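Local coordinates for protein ribonuclease (Nicotiana glutinosa, PDB 1IYB) that probably cleaves RNA as a plant ribonuclease of the T2 family and binds guanosine-5'-monophosphate, at residues Gly44-Asn49 with Gln176-Val181. Sequence-based numbering, arbitrary orientation.
Sequences GLWPNN and QIYICV. With 5GP (guanosine-5'-monophosphate), chain C.
Trp-46 and Tyr-178 meet as an aromatic pair that bridges strands 41-48 and 172-182, two non-neighbouring members of the four-stranded antiparallel sheet, across the intervening strand 10-16. The backbones stay well apart, 9.4 Å between the CA atoms of Trp-46 and Cys-180, and no hydrogen bond joins the two segments. The outer corner of the indole does the touching: its CZ3 lies 3.9 Å from CE2 and 3.8 Å from OH of Tyr-178. The ring planes stand at 84° with centroids 5.9 Å apart, an oblique pair that is neither a stack nor edge-to-face. In Tyr-178, CG anti to the carbonyl carbon (chi1 -64°) helps direct the ring to the indole; its hydroxyl is hydrogen-bonded to Glu-163, and Tyr-12 packs edge-to-face with it. On its phosphate-facing side, the indole places CZ2 3.4 Å from O3P of the nucleotide. Its NE1, 3.6 Å from O2P, is hydrogen-bonded to Glu-97. His-101 stacks on Trp-46 and also hydrogen-bonds to the ligand. An alanine in place of Trp-46 would probably leave the Tyr-178 ring without this aromatic neighbour, deprive Glu-97 of a donor and open a gap beside the phosphate. A tryptophan on a strand of the central sheet, set among histidines beside a bound phosphate, is consistent with the active-site cleft of a T2-family ribonuclease.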
loop_
_atom_site.group_PDB
_atom_site.type_symbol
_atom_site.label_atom_id
_atom_site.label_comp_id
_atom_site.label_asym_id
_atom_site.label_seq_id
_atom_site.Cartn_x
_atom_site.Cartn_y
_atom_site.Cartn_z
ATOM N N GLY A 44 -1.160 -15.726 -2.136
ATOM C CA GLY A 44 -2.485 -15.137 -2.031
ATOM C C GLY A 44 -3.237 -14.993 -3.341
ATOM O O GLY A 44 -2.706 -15.293 -4.414
ATOM N N LEU A 45 -4.492 -14.556 -3.234
ATOM C CA LEU A 45 -5.382 -14.314 -4.378
ATOM C C LEU A 45 -5.565 -12.797 -4.324
ATOM O O LEU A 45 -6.236 -12.265 -3.431
ATOM C CB LEU A 45 -6.717 -15.041 -4.183
ATOM C CG LEU A 45 -7.719 -15.017 -5.344
ATOM C CD1 LEU A 45 -7.083 -15.576 -6.613
ATOM C CD2 LEU A 45 -8.945 -15.842 -4.962
ATOM N N TRP A 46 -4.967 -12.107 -5.287
ATOM C CA TRP A 46 -4.956 -10.649 -5.290
ATOM C C TRP A 46 -5.771 -9.871 -6.308
ATOM O O TRP A 46 -5.492 -9.927 -7.507
ATOM C CB TRP A 46 -3.517 -10.154 -5.438
ATOM C CG TRP A 46 -2.508 -10.719 -4.483
ATOM C CD1 TRP A 46 -2.751 -11.370 -3.307
ATOM C CD2 TRP A 46 -1.081 -10.623 -4.599
ATOM N NE1 TRP A 46 -1.566 -11.680 -2.684
ATOM C CE2 TRP A 46 -0.526 -11.234 -3.455
ATOM C CE3 TRP A 46 -0.219 -10.078 -5.562
ATOM C CZ2 TRP A 46 0.855 -11.316 -3.245
ATOM C CZ3 TRP A 46 1.150 -10.158 -5.355
ATOM C CH2 TRP A 46 1.675 -10.774 -4.203
ATOM N N PRO A 47 -6.783 -9.121 -5.847
ATOM C CA PRO A 47 -7.568 -8.337 -6.807
ATOM C C PRO A 47 -6.614 -7.307 -7.439
ATOM O O PRO A 47 -5.787 -6.714 -6.741
ATOM C CB PRO A 47 -8.623 -7.681 -5.925
ATOM C CG PRO A 47 -8.869 -8.730 -4.879
ATOM C CD PRO A 47 -7.464 -9.192 -4.539
ATOM N N ASN A 48 -6.729 -7.098 -8.749
ATOM C CA ASN A 48 -5.854 -6.165 -9.461
ATOM C C ASN A 48 -6.663 -5.449 -10.539
ATOM O O ASN A 48 -7.744 -5.903 -10.915
ATOM C CB ASN A 48 -4.703 -6.933 -10.134
ATOM C CG ASN A 48 -3.416 -6.117 -10.224
ATOM O OD1 ASN A 48 -2.627 -6.079 -9.279
ATOM N ND2 ASN A 48 -3.200 -5.460 -11.363
ATOM N N ASN A 49 -6.127 -4.338 -11.035
ATOM C CA ASN A 49 -6.776 -3.550 -12.080
ATOM C C ASN A 49 -6.045 -3.730 -13.405
ATOM O O ASN A 49 -4.853 -4.036 -13.430
ATOM C CB ASN A 49 -6.768 -2.073 -11.690
ATOM C CG ASN A 49 -7.619 -1.793 -10.476
ATOM O OD1 ASN A 49 -7.279 -0.942 -9.641
ATOM N ND2 ASN A 49 -8.741 -2.491 -10.372
ATOM N N GLN A 176 8.310 -16.291 -7.490
ATOM C CA GLN A 176 6.856 -16.429 -7.474
ATOM C C GLN A 176 6.291 -16.566 -8.879
ATOM O O GLN A 176 6.883 -16.087 -9.850
ATOM C CB GLN A 176 6.198 -15.230 -6.779
ATOM C CG GLN A 176 6.739 -14.944 -5.386
ATOM C CD GLN A 176 5.810 -14.073 -4.568
ATOM O OE1 GLN A 176 4.985 -14.575 -3.812
ATOM N NE2 GLN A 176 5.933 -12.760 -4.725
ATOM N N ILE A 177 5.146 -17.230 -8.981
ATOM C CA ILE A 177 4.482 -17.437 -10.258
ATOM C C ILE A 177 3.047 -16.938 -10.153
ATOM O O ILE A 177 2.321 -17.298 -9.224
ATOM C CB ILE A 177 4.522 -18.926 -10.656
ATOM C CG1 ILE A 177 5.975 -19.327 -10.926
ATOM C CG2 ILE A 177 3.650 -19.179 -11.891
ATOM C CD1 ILE A 177 6.161 -20.763 -11.357
ATOM N N TYR A 178 2.667 -16.090 -11.106
ATOM C CA TYR A 178 1.342 -15.472 -11.163
ATOM C C TYR A 178 0.467 -16.058 -12.270
ATOM O O TYR A 178 0.906 -16.196 -13.413
ATOM C CB TYR A 178 1.482 -13.965 -11.429
ATOM C CG TYR A 178 2.187 -13.145 -10.367
ATOM C CD1 TYR A 178 3.467 -13.480 -9.917
ATOM C CD2 TYR A 178 1.595 -11.991 -9.857
ATOM C CE1 TYR A 178 4.136 -12.680 -8.986
ATOM C CE2 TYR A 178 2.253 -11.185 -8.930
ATOM C CZ TYR A 178 3.520 -11.534 -8.499
ATOM O OH TYR A 178 4.168 -10.730 -7.588
ATOM N N ILE A 179 -0.776 -16.378 -11.929
ATOM C CA ILE A 179 -1.745 -16.910 -12.890
ATOM C C ILE A 179 -2.980 -16.026 -12.744
ATOM O O ILE A 179 -3.410 -15.753 -11.628
ATOM C CB ILE A 179 -2.130 -18.370 -12.562
ATOM C CG1 ILE A 179 -0.882 -19.257 -12.590
ATOM C CG2 ILE A 179 -3.174 -18.870 -13.554
ATOM C CD1 ILE A 179 -0.174 -19.272 -13.917
ATOM N N CYS A 180 -3.555 -15.574 -13.855
ATOM C CA CYS A 180 -4.722 -14.701 -13.761
ATOM C C CYS A 180 -6.085 -15.391 -13.773
ATOM O O CYS A 180 -6.294 -16.390 -14.465
ATOM C CB CYS A 180 -4.643 -13.616 -14.846
ATOM S SG CYS A 180 -3.306 -12.442 -14.459
ATOM N N VAL A 181 -7.000 -14.851 -12.967
ATOM C CA VAL A 181 -8.365 -15.359 -12.836
ATOM C C VAL A 181 -9.315 -14.200 -13.130
ATOM O O VAL A 181 -9.052 -13.066 -12.731
ATOM C CB VAL A 181 -8.631 -15.872 -11.400
ATOM C CG1 VAL A 181 -10.024 -16.477 -11.304
ATOM C CG2 VAL A 181 -7.576 -16.892 -11.009
HETATM P P 5GP C . 1.331 -9.104 0.008
HETATM O O1P 5GP C . 0.861 -7.781 -0.412
HETATM O O2P 5GP C . 0.219 -10.136 0.006
HETATM O O3P 5GP C . 2.530 -9.570 -0.890
HETATM O "O5'" 5GP C . 1.958 -9.110 1.520
HETATM C "C5'" 5GP C . 2.644 -10.296 2.068
HETATM C "C4'" 5GP C . 3.170 -10.122 3.513
HETATM O "O4'" 5GP C . 2.805 -11.374 4.246
HETATM C "C3'" 5GP C . 4.672 -10.008 3.764
HETATM O "O3'" 5GP C . 5.176 -8.687 3.644
HETATM C "C2'" 5GP C . 4.869 -10.545 5.186
HETATM O "O2'" 5GP C . 4.699 -9.518 6.186
HETATM C "C1'" 5GP C . 3.814 -11.635 5.279
HETATM N N9 5GP C . 4.236 -13.072 5.276
HETATM C C8 5GP C . 4.116 -14.025 6.263
HETATM N N7 5GP C . 4.489 -15.241 5.924
HETATM C C5 5GP C . 4.892 -15.062 4.586
HETATM C C6 5GP C . 5.404 -16.038 3.667
HETATM O O6 5GP C . 5.597 -17.233 3.859
HETATM N N1 5GP C . 5.699 -15.455 2.395
HETATM C C2 5GP C . 5.510 -14.108 2.093
HETATM N N2 5GP C . 5.856 -13.774 0.832
HETATM N N3 5GP C . 5.029 -13.190 2.952
HETATM C C4 5GP C . 4.742 -13.741 4.182
#